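Local coordinates for protein L-Ala-D/L-Glu Epimerase (Escherichia coli, PDB 1JPD) that is an epimerase of the enolase superfamily, whose members join an N-terminal capping domain to a TIM-barrel-like domain, at residues 116-128 against 313-324. Numbering follows the deposited sequence.
Sequences ITLPETVITAQTV and PALQFTTGELHL
V122 and L322 face each other as an antiparallel hydrogen-bonded pair: V122 N to L322 O and L322 N to V122 O both measure 2.9 Å, the latter lying in the carbonyl plane. V122 CB and L322 CB sit 4.1 Å apart on one face of the sheet. On that face T124 CG2 comes within 3.8 Å of L322 CB, the two side chains crossing at about a right angle, while V122 CG2 lies beside its own backbone N and reaches L324 CD1 at 3.9 Å. L118 CB touches the same methyl from another direction, so CD1 of the C-terminal leucine packs against both.

The face carrying T121, I123, E321 and H323 is mixed, with its polar contacts gathered round H323. T121 and H323 point the same way side by side, OG1 at the imidazole edge, and one water joins T121 OG1, H323 ND1 and E120 O. The other ring nitrogen, H323 NE2, hydrogen-bonds T318 OG1 at 2.9 Å.

At the type II turn from T318 to E321, Q126 bends at chi2 (-66°), bringing OE1 to G320 N at 3.1 Å; the C=O...N angle is only 107°, a strongly bent approach to the amide oxygen.

The terminal hairpin thus extends the barrel sheet beside strand 121-128, and L322 also meets helix 283-289. Backbone pairing sets the register, aliphatic contacts cover the V122-L322 side, and on the other a hydrated histidine has both ring nitrogens engaged, which should restrict its rotation.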
ATOM      1  N   ILE A 116      -9.112  16.500   6.099  1.00 66.30           N
ATOM      2  CA  ILE A 116     -10.011  15.439   5.646  1.00 65.02           C
ATOM      3  C   ILE A 116     -10.573  14.725   6.871  1.00 65.36           C
ATOM      4  O   ILE A 116      -9.997  14.798   7.956  1.00 67.20           O
ATOM      5  CB  ILE A 116      -9.280  14.413   4.727  1.00 62.52           C
ATOM      6  CG1 ILE A 116      -8.097  13.783   5.457  1.00 60.39           C
ATOM      7  CG2 ILE A 116      -8.789  15.097   3.467  1.00 59.44           C
ATOM      8  CD1 ILE A 116      -8.491  12.712   6.438  1.00 63.68           C
ATOM      9  N   THR A 117     -11.697  14.042   6.706  1.00 65.38           N
ATOM     10  CA  THR A 117     -12.301  13.337   7.829  1.00 67.50           C
ATOM     11  C   THR A 117     -12.092  11.837   7.735  1.00 65.57           C
ATOM     12  O   THR A 117     -12.364  11.217   6.706  1.00 67.97           O
ATOM     13  CB  THR A 117     -13.815  13.613   7.917  1.00 71.16           C
ATOM     14  OG1 THR A 117     -14.033  15.023   8.057  1.00 72.71           O
ATOM     15  CG2 THR A 117     -14.425  12.884   9.117  1.00 69.88           C
ATOM     16  N   LEU A 118     -11.606  11.254   8.818  1.00 62.71           N
ATOM     17  CA  LEU A 118     -11.380   9.828   8.832  1.00 64.87           C
ATOM     18  C   LEU A 118     -12.554   9.144   9.491  1.00 66.46           C
ATOM     19  O   LEU A 118     -13.006   9.559  10.557  1.00 70.97           O
ATOM     20  CB  LEU A 118     -10.096   9.497   9.591  1.00 62.79           C
ATOM     21  CG  LEU A 118      -8.817  10.080   8.992  1.00 61.76           C
ATOM     22  CD1 LEU A 118      -7.616   9.560   9.760  1.00 58.28           C
ATOM     23  CD2 LEU A 118      -8.719   9.698   7.525  1.00 57.72           C
ATOM     24  N   PRO A 119     -13.081   8.094   8.852  1.00 67.35           N
ATOM     25  CA  PRO A 119     -14.215   7.370   9.426  1.00 67.42           C
ATOM     26  C   PRO A 119     -13.766   6.696  10.717  1.00 67.17           C
ATOM     27  O   PRO A 119     -12.579   6.680  11.028  1.00 68.49           O
ATOM     28  CB  PRO A 119     -14.573   6.369   8.331  1.00 65.31           C
ATOM     29  CG  PRO A 119     -13.261   6.112   7.671  1.00 65.34           C
ATOM     30  CD  PRO A 119     -12.676   7.498   7.569  1.00 67.34           C
ATOM     31  N   GLU A 120     -14.709   6.143  11.465  1.00 68.92           N
ATOM     32  CA  GLU A 120     -14.370   5.490  12.720  1.00 68.90           C
ATOM     33  C   GLU A 120     -13.862   4.070  12.486  1.00 65.29           C
ATOM     34  O   GLU A 120     -13.088   3.531  13.280  1.00 61.93           O
ATOM     35  CB  GLU A 120     -15.594   5.472  13.631  1.00 73.98           C
ATOM     36  CG  GLU A 120     -15.315   4.965  15.023  1.00 81.39           C
ATOM     37  CD  GLU A 120     -16.497   5.164  15.939  1.00 88.11           C
ATOM     38  OE1 GLU A 120     -17.569   4.573  15.670  1.00 88.79           O
ATOM     39  OE2 GLU A 120     -16.354   5.921  16.924  1.00 90.19           O
ATOM     40  N   THR A 121     -14.298   3.469  11.388  1.00 62.14           N
ATOM     41  CA  THR A 121     -13.886   2.116  11.050  1.00 60.30           C
ATOM     42  C   THR A 121     -13.558   2.038   9.565  1.00 59.84           C
ATOM     43  O   THR A 121     -14.274   2.596   8.733  1.00 60.53           O
ATOM     44  CB  THR A 121     -14.996   1.101  11.383  1.00 60.59           C
ATOM     45  OG1 THR A 121     -15.243   1.110  12.796  1.00 65.62           O
ATOM     46  CG2 THR A 121     -14.590  -0.295  10.958  1.00 57.18           C
ATOM     47  N   VAL A 122     -12.464   1.355   9.240  1.00 53.27           N
ATOM     48  CA  VAL A 122     -12.038   1.198   7.854  1.00 47.03           C
ATOM     49  C   VAL A 122     -11.983  -0.282   7.497  1.00 46.51           C
ATOM     50  O   VAL A 122     -11.371  -1.075   8.217  1.00 45.46           O
ATOM     51  CB  VAL A 122     -10.625   1.791   7.626  1.00 46.68           C
ATOM     52  CG1 VAL A 122     -10.178   1.519   6.198  1.00 45.11           C
ATOM     53  CG2 VAL A 122     -10.618   3.285   7.922  1.00 43.33           C
ATOM     54  N   ILE A 123     -12.626  -0.654   6.391  1.00 46.73           N
ATOM     55  CA  ILE A 123     -12.626  -2.043   5.930  1.00 47.61           C
ATOM     56  C   ILE A 123     -11.284  -2.328   5.266  1.00 45.40           C
ATOM     57  O   ILE A 123     -10.898  -1.650   4.311  1.00 45.64           O
ATOM     58  CB  ILE A 123     -13.758  -2.318   4.890  1.00 50.77           C
ATOM     59  CG1 ILE A 123     -15.133  -2.181   5.555  1.00 51.29           C
ATOM     60  CG2 ILE A 123     -13.595  -3.722   4.290  1.00 48.68           C
ATOM     61  CD1 ILE A 123     -16.307  -2.458   4.624  1.00 47.55           C
ATOM     62  N   THR A 124     -10.576  -3.329   5.781  1.00 44.92           N
ATOM     63  CA  THR A 124      -9.281  -3.697   5.234  1.00 44.66           C
ATOM     64  C   THR A 124      -9.320  -5.109   4.675  1.00 42.02           C
ATOM     65  O   THR A 124      -9.994  -5.982   5.205  1.00 46.03           O
ATOM     66  CB  THR A 124      -8.161  -3.590   6.300  1.00 45.39           C
ATOM     67  OG1 THR A 124      -8.393  -4.525   7.361  1.00 42.84           O
ATOM     68  CG2 THR A 124      -8.131  -2.187   6.876  1.00 46.51           C
ATOM     69  N   ALA A 125      -8.591  -5.319   3.590  1.00 42.18           N
ATOM     70  CA  ALA A 125      -8.560  -6.612   2.939  1.00 40.92           C
ATOM     71  C   ALA A 125      -7.884  -7.690   3.768  1.00 43.65           C
ATOM     72  O   ALA A 125      -6.768  -7.513   4.250  1.00 48.47           O
ATOM     73  CB  ALA A 125      -7.865  -6.484   1.605  1.00 38.64           C
ATOM     74  N   GLN A 126      -8.576  -8.810   3.939  1.00 44.08           N
ATOM     75  CA  GLN A 126      -8.024  -9.933   4.668  1.00 44.05           C
ATOM     76  C   GLN A 126      -7.476 -10.889   3.633  1.00 47.33           C
ATOM     77  O   GLN A 126      -8.149 -11.206   2.649  1.00 51.55           O
ATOM     78  CB  GLN A 126      -9.095 -10.631   5.492  1.00 42.97           C
ATOM     79  CG  GLN A 126      -9.256 -10.026   6.852  1.00 50.90           C
ATOM     80  CD  GLN A 126      -8.029 -10.217   7.735  1.00 50.34           C
ATOM     81  OE1 GLN A 126      -7.743  -9.381   8.588  1.00 54.87           O
ATOM     82  NE2 GLN A 126      -7.314 -11.325   7.547  1.00 39.47           N
ATOM     83  N   THR A 127      -6.251 -11.346   3.845  1.00 42.13           N
ATOM     84  CA  THR A 127      -5.640 -12.248   2.900  1.00 40.21           C
ATOM     85  C   THR A 127      -6.105 -13.687   3.054  1.00 40.58           C
ATOM     86  O   THR A 127      -6.191 -14.209   4.160  1.00 43.07           O
ATOM     87  CB  THR A 127      -4.100 -12.234   3.017  1.00 36.84           C
ATOM     88  OG1 THR A 127      -3.603 -10.948   2.639  1.00 40.47           O
ATOM     89  CG2 THR A 127      -3.484 -13.299   2.111  1.00 34.39           C
ATOM     90  N   VAL A 128      -6.428 -14.304   1.922  1.00 37.48           N
ATOM     91  CA  VAL A 128      -6.800 -15.701   1.870  1.00 34.17           C
ATOM     92  C   VAL A 128      -5.618 -16.226   1.071  1.00 41.06           C
ATOM     93  O   VAL A 128      -5.520 -16.008  -0.137  1.00 46.72           O
ATOM     94  CB  VAL A 128      -8.089 -15.946   1.073  1.00 34.71           C
ATOM     95  CG1 VAL A 128      -8.333 -17.441   0.951  1.00 27.50           C
ATOM     96  CG2 VAL A 128      -9.268 -15.276   1.760  1.00 32.78           C
ATOM     97  N   PRO A 313       2.078   3.255  21.222  1.00 63.39           N
ATOM     98  CA  PRO A 313       0.809   2.572  20.952  1.00 59.72           C
ATOM     99  C   PRO A 313       0.669   2.186  19.482  1.00 55.40           C
ATOM    100  O   PRO A 313       1.326   2.754  18.607  1.00 53.78           O
ATOM    101  CB  PRO A 313      -0.218   3.615  21.353  1.00 60.16           C
ATOM    102  CG  PRO A 313       0.419   4.867  20.842  1.00 58.82           C
ATOM    103  CD  PRO A 313       1.858   4.710  21.324  1.00 62.68           C
ATOM    104  N   ALA A 314      -0.213   1.233  19.224  1.00 50.35           N
ATOM    105  CA  ALA A 314      -0.449   0.758  17.877  1.00 48.21           C
ATOM    106  C   ALA A 314      -1.890   0.994  17.473  1.00 51.68           C
ATOM    107  O   ALA A 314      -2.737   1.293  18.314  1.00 53.92           O
ATOM    108  CB  ALA A 314      -0.134  -0.719  17.797  1.00 52.06           C
ATOM    109  N   LEU A 315      -2.164   0.869  16.178  1.00 51.29           N
ATOM    110  CA  LEU A 315      -3.517   1.032  15.665  1.00 48.15           C
ATOM    111  C   LEU A 315      -4.268  -0.252  15.989  1.00 49.33           C
ATOM    112  O   LEU A 315      -3.678  -1.339  16.001  1.00 47.25           O
ATOM    113  CB  LEU A 315      -3.502   1.243  14.151  1.00 45.67           C
ATOM    114  CG  LEU A 315      -2.927   2.554  13.628  1.00 46.46           C
ATOM    115  CD1 LEU A 315      -2.836   2.487  12.114  1.00 49.58           C
ATOM    116  CD2 LEU A 315      -3.799   3.720  14.065  1.00 39.31           C
ATOM    117  N   GLN A 316      -5.566  -0.136  16.245  1.00 49.26           N
ATOM    118  CA  GLN A 316      -6.353  -1.312  16.577  1.00 50.69           C
ATOM    119  C   GLN A 316      -6.983  -2.007  15.375  1.00 47.87           C
ATOM    120  O   GLN A 316      -7.815  -1.436  14.666  1.00 42.01           O
ATOM    121  CB  GLN A 316      -7.412  -0.946  17.619  1.00 53.81           C
ATOM    122  CG  GLN A 316      -6.792  -0.576  18.969  1.00 57.41           C
ATOM    123  CD  GLN A 316      -5.810  -1.641  19.469  1.00 61.29           C
ATOM    124  OE1 GLN A 316      -6.206  -2.759  19.802  1.00 64.69           O
ATOM    125  NE2 GLN A 316      -4.523  -1.295  19.509  1.00 55.04           N
ATOM    126  N   PHE A 317      -6.557  -3.249  15.162  1.00 43.74           N
ATOM    127  CA  PHE A 317      -7.036  -4.080  14.069  1.00 45.44           C
ATOM    128  C   PHE A 317      -7.782  -5.312  14.572  1.00 48.16           C
ATOM    129  O   PHE A 317      -7.313  -6.006  15.474  1.00 44.42           O
ATOM    130  CB  PHE A 317      -5.874  -4.610  13.215  1.00 43.24           C
ATOM    131  CG  PHE A 317      -5.185  -3.579  12.373  1.00 43.20           C
ATOM    132  CD1 PHE A 317      -4.017  -2.969  12.817  1.00 40.92           C
ATOM    133  CD2 PHE A 317      -5.654  -3.285  11.092  1.00 43.55           C
ATOM    134  CE1 PHE A 317      -3.318  -2.084  11.994  1.00 42.14           C
ATOM    135  CE2 PHE A 317      -4.967  -2.404  10.263  1.00 44.67           C
ATOM    136  CZ  PHE A 317      -3.791  -1.803  10.714  1.00 42.42           C
ATOM    137  N   THR A 318      -8.939  -5.581  13.973  1.00 54.46           N
ATOM    138  CA  THR A 318      -9.728  -6.778  14.281  1.00 52.93           C
ATOM    139  C   THR A 318      -9.904  -7.400  12.898  1.00 52.91           C
ATOM    140  O   THR A 318      -9.755  -6.700  11.890  1.00 49.15           O
ATOM    141  CB  THR A 318     -11.114  -6.452  14.879  1.00 52.70           C
ATOM    142  OG1 THR A 318     -11.907  -5.737  13.918  1.00 53.13           O
ATOM    143  CG2 THR A 318     -10.960  -5.623  16.142  1.00 45.60           C
ATOM    144  N   THR A 319     -10.210  -8.691  12.830  1.00 52.73           N
ATOM    145  CA  THR A 319     -10.353  -9.347  11.530  1.00 53.50           C
ATOM    146  C   THR A 319     -11.111  -8.517  10.478  1.00 54.68           C
ATOM    147  O   THR A 319     -12.321  -8.302  10.585  1.00 57.59           O
ATOM    148  CB  THR A 319     -11.034 -10.734  11.665  1.00 55.43           C
ATOM    149  OG1 THR A 319     -10.224 -11.602  12.474  1.00 50.80           O
ATOM    150  CG2 THR A 319     -11.204 -11.369  10.292  1.00 55.29           C
ATOM    151  N   GLY A 320     -10.379  -8.039   9.471  1.00 51.19           N
ATOM    152  CA  GLY A 320     -10.983  -7.264   8.402  1.00 41.37           C
ATOM    153  C   GLY A 320     -11.294  -5.813   8.707  1.00 46.53           C
ATOM    154  O   GLY A 320     -11.908  -5.125   7.883  1.00 44.08           O
ATOM    155  N   GLU A 321     -10.878  -5.326   9.872  1.00 47.09           N
ATOM    156  CA  GLU A 321     -11.161  -3.937  10.215  1.00 52.61           C
ATOM    157  C   GLU A 321     -10.024  -3.183  10.890  1.00 51.88           C
ATOM    158  O   GLU A 321      -9.212  -3.749  11.620  1.00 52.67           O
ATOM    159  CB  GLU A 321     -12.393  -3.852  11.120  1.00 54.73           C
ATOM    160  CG  GLU A 321     -13.582  -4.656  10.647  1.00 61.56           C
ATOM    161  CD  GLU A 321     -14.809  -4.434  11.503  1.00 65.43           C
ATOM    162  OE1 GLU A 321     -14.684  -4.470  12.748  1.00 66.55           O
ATOM    163  OE2 GLU A 321     -15.899  -4.231  10.925  1.00 66.38           O
ATOM    164  N   LEU A 322      -9.995  -1.884  10.635  1.00 49.79           N
ATOM    165  CA  LEU A 322      -9.014  -0.995  11.221  1.00 49.00           C
ATOM    166  C   LEU A 322      -9.843   0.025  11.981  1.00 48.38           C
ATOM    167  O   LEU A 322     -10.585   0.799  11.375  1.00 49.54           O
ATOM    168  CB  LEU A 322      -8.196  -0.305  10.126  1.00 47.03           C
ATOM    169  CG  LEU A 322      -7.319   0.857  10.586  1.00 46.93           C
ATOM    170  CD1 LEU A 322      -6.354   0.388  11.663  1.00 44.34           C
ATOM    171  CD2 LEU A 322      -6.577   1.421   9.391  1.00 48.63           C
ATOM    172  N   HIS A 323      -9.731   0.014  13.305  1.00 51.35           N
ATOM    173  CA  HIS A 323     -10.493   0.935  14.147  1.00 56.27           C
ATOM    174  C   HIS A 323      -9.724   2.203  14.474  1.00 56.04           C
ATOM    175  O   HIS A 323      -8.675   2.158  15.111  1.00 60.96           O
ATOM    176  CB  HIS A 323     -10.898   0.232  15.440  1.00 58.18           C
ATOM    177  CG  HIS A 323     -11.703  -1.007  15.213  1.00 60.64           C
ATOM    178  ND1 HIS A 323     -12.987  -0.976  14.710  1.00 60.93           N
ATOM    179  CD2 HIS A 323     -11.391  -2.315  15.372  1.00 59.19           C
ATOM    180  CE1 HIS A 323     -13.429  -2.212  14.569  1.00 63.82           C
ATOM    181  NE2 HIS A 323     -12.480  -3.043  14.963  1.00 61.20           N
ATOM    182  N   LEU A 324     -10.258   3.338  14.036  1.00 60.18           N
ATOM    183  CA  LEU A 324      -9.620   4.627  14.271  1.00 62.57           C
ATOM    184  C   LEU A 324     -10.323   5.414  15.388  1.00 67.28           C
ATOM    185  O   LEU A 324     -11.366   4.938  15.890  1.00 71.79           O
ATOM    186  CB  LEU A 324      -9.614   5.439  12.966  1.00 59.11           C
ATOM    187  CG  LEU A 324      -8.959   4.774  11.743  1.00 59.12           C
ATOM    188  CD1 LEU A 324      -9.038   5.687  10.523  1.00 56.55           C
ATOM    189  CD2 LEU A 324      -7.510   4.448  12.061  1.00 56.93           C
ATOM    190  OXT LEU A 324      -9.823   6.501  15.755  1.00 68.84           O
TER
HETATM  191  O   HOH W   1     -14.120   1.709  15.444  1.00 59.22           O